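Local coordinates for extracellular serine protease (Aeromonas sobria, PDB 3WQB), which cleaves peptide bonds after paired basic residues, one of them lysine, as a secreted calcium-binding serine protease of the furin subfamily and probable virulence factor, at residues L31-Y37 against P291-T295. The protein carries 1 engineered substitution. Sequence-based numbering, arbitrary orientation.
Sequences LQDQQWY and PAMVT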
loop_
_atom_site.group_PDB
_atom_site.type_symbol
_atom_site.label_atom_id
_atom_site.label_comp_id
_atom_site.label_asym_id
_atom_site.label_seq_id
_atom_site.Cartn_x
_atom_site.Cartn_y
_atom_site.Cartn_z
ATOM N N LEU A 31 -17.249 20.319 12.898
ATOM C CA LEU A 31 -17.036 18.896 13.156
ATOM C C LEU A 31 -15.623 18.547 13.616
ATOM O O LEU A 31 -15.325 17.370 13.871
ATOM C CB LEU A 31 -17.399 18.054 11.924
ATOM C CG LEU A 31 -18.796 18.247 11.337
ATOM C CD1 LEU A 31 -18.907 17.413 10.072
ATOM C CD2 LEU A 31 -19.881 17.859 12.331
ATOM N N GLN A 32 -14.744 19.541 13.734
ATOM C CA GLN A 32 -13.334 19.223 14.003
ATOM C C GLN A 32 -13.089 18.560 15.352
ATOM O O GLN A 32 -12.144 17.788 15.500
ATOM C CB GLN A 32 -12.420 20.431 13.790
ATOM C CG GLN A 32 -12.505 21.535 14.836
ATOM C CD GLN A 32 -11.568 22.668 14.498
ATOM O OE1 GLN A 32 -11.711 23.311 13.461
ATOM N NE2 GLN A 32 -10.585 22.906 15.360
ATOM N N ASP A 33 -13.941 18.840 16.330
ATOM C CA ASP A 33 -13.797 18.192 17.632
ATOM C C ASP A 33 -14.196 16.720 17.620
ATOM O O ASP A 33 -13.968 16.016 18.597
ATOM C CB ASP A 33 -14.527 18.971 18.736
ATOM C CG ASP A 33 -13.850 20.293 19.056
ATOM O OD1 ASP A 33 -12.598 20.347 19.057
ATOM O OD2 ASP A 33 -14.572 21.280 19.310
ATOM N N GLN A 34 -14.777 16.264 16.507
ATOM C CA GLN A 34 -15.072 14.844 16.328
ATOM C C GLN A 34 -14.112 14.137 15.367
ATOM O O GLN A 34 -14.289 12.954 15.054
ATOM C CB GLN A 34 -16.545 14.634 15.957
ATOM C CG GLN A 34 -17.476 14.854 17.147
ATOM C CD GLN A 34 -17.511 13.686 18.106
ATOM O OE1 GLN A 34 -16.506 13.007 18.320
ATOM N NE2 GLN A 34 -18.677 13.432 18.677
ATOM N N GLN A 35 -13.093 14.868 14.918
ATOM C CA GLN A 35 -11.986 14.285 14.147
ATOM C C GLN A 35 -10.896 13.866 15.145
ATOM O O GLN A 35 -9.934 14.597 15.386
ATOM C CB GLN A 35 -11.440 15.296 13.142
ATOM C CG GLN A 35 -12.430 15.710 12.062
ATOM C CD GLN A 35 -11.874 16.816 11.193
ATOM O OE1 GLN A 35 -12.231 17.984 11.354
ATOM N NE2 GLN A 35 -10.972 16.460 10.284
ATOM N N TRP A 36 -11.068 12.689 15.736
ATOM C CA TRP A 36 -10.144 12.222 16.773
ATOM C C TRP A 36 -8.745 12.043 16.219
ATOM O O TRP A 36 -7.783 12.034 16.976
ATOM C CB TRP A 36 -10.632 10.901 17.403
ATOM C CG TRP A 36 -10.703 9.778 16.398
ATOM C CD1 TRP A 36 -11.777 9.447 15.626
ATOM C CD2 TRP A 36 -9.645 8.884 16.018
ATOM N NE1 TRP A 36 -11.464 8.391 14.799
ATOM C CE2 TRP A 36 -10.161 8.028 15.017
ATOM C CE3 TRP A 36 -8.317 8.713 16.437
ATOM C CZ2 TRP A 36 -9.391 7.023 14.416
ATOM C CZ3 TRP A 36 -7.553 7.707 15.847
ATOM C CH2 TRP A 36 -8.101 6.866 14.850
ATOM N N TYR A 37 -8.637 11.867 14.909
ATOM C CA TYR A 37 -7.339 11.677 14.295
ATOM C C TYR A 37 -6.487 12.943 14.308
ATOM O O TYR A 37 -5.254 12.863 14.326
ATOM C CB TYR A 37 -7.473 11.088 12.886
ATOM C CG TYR A 37 -8.348 11.845 11.913
ATOM C CD1 TYR A 37 -9.724 11.596 11.840
ATOM C CD2 TYR A 37 -7.796 12.749 11.013
ATOM C CE1 TYR A 37 -10.526 12.251 10.897
ATOM C CE2 TYR A 37 -8.588 13.413 10.079
ATOM C CZ TYR A 37 -9.953 13.161 10.034
ATOM O OH TYR A 37 -10.734 13.800 9.103
ATOM N N PRO A 291 -14.878 4.529 16.848
ATOM C CA PRO A 291 -14.647 5.656 15.935
ATOM C C PRO A 291 -14.032 5.281 14.588
ATOM O O PRO A 291 -13.165 4.398 14.495
ATOM C CB PRO A 291 -13.679 6.559 16.718
ATOM C CG PRO A 291 -13.935 6.211 18.136
ATOM C CD PRO A 291 -14.173 4.730 18.125
ATOM N N ALA A 292 -14.493 5.971 13.553
ATOM C CA ALA A 292 -13.800 5.992 12.269
ATOM C C ALA A 292 -13.472 7.448 11.908
ATOM O O ALA A 292 -13.366 8.288 12.808
ATOM C CB ALA A 292 -14.605 5.276 11.184
ATOM N N MET A 293 -13.328 7.758 10.621
ATOM C CA MET A 293 -12.789 9.051 10.202
ATOM C C MET A 293 -13.908 9.976 9.733
ATOM O O MET A 293 -14.529 9.741 8.686
ATOM C CB MET A 293 -11.761 8.864 9.083
ATOM C CG MET A 293 -10.680 7.817 9.351
ATOM S SD MET A 293 -9.474 8.257 10.623
ATOM C CE MET A 293 -8.450 9.363 9.676
ATOM N N VAL A 294 -14.153 11.031 10.505
ATOM C CA VAL A 294 -15.102 12.064 10.098
ATOM C C VAL A 294 -14.455 12.931 9.022
ATOM O O VAL A 294 -13.370 13.486 9.215
ATOM C CB VAL A 294 -15.569 12.912 11.298
ATOM C CG1 VAL A 294 -16.407 14.105 10.824
ATOM C CG2 VAL A 294 -16.354 12.028 12.271
ATOM N N THR A 295 -15.123 13.029 7.877
ATOM C CA THR A 295 -14.519 13.647 6.706
ATOM C C THR A 295 -15.582 14.131 5.714
ATOM O O THR A 295 -16.784 14.030 5.976
ATOM C CB THR A 295 -13.547 12.648 6.017
ATOM O OG1 THR A 295 -12.807 13.317 4.990
ATOM C CG2 THR A 295 -14.290 11.449 5.435
HETATM O O HOH W 1 -13.064 11.097 13.209
#
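The phenolic OH of Tyr37 is held by two bonds, one to each segment: it donates to Val294 O at 2.7 Å and accepts from Gln35 NE2 at 2.9 Å. A hydroxyl suits this place because it can do both at once. The Gln35 amide also donates to Lys133 O, beside the calcium-site residue Thr132, which the Gln35 side chain touches.

Tyr37 is sandwiched as well. Gln35 CB and Met293 CE lie over opposite ring faces, each offset toward the rim, the methyl making a CH-pi contact 3.5 Å from the centroid. Met293 suits the spot as a flexible thioether: bends at chi2 and chi3 (-70° and -78°) bring CE there and set SD obliquely beside both Tyr37 and Trp36.

Trp36 combines a large apolar ring with one N-H donor. Its NE1 donates to Ala292 O at 2.8 Å, from above the carbonyl plane rather than along a lone pair, and Pro291 CB packs by the indole at NE1 and CD1. A water completes the join, donating to Gln34 O and Ala292 O and accepting from Val294 N.

Aromatic side chains thus fasten the N-terminal loop to strand 293-296 and the residues just before it, their NE1 and OH donors compensating the burial of Ala292 O and Val294 O.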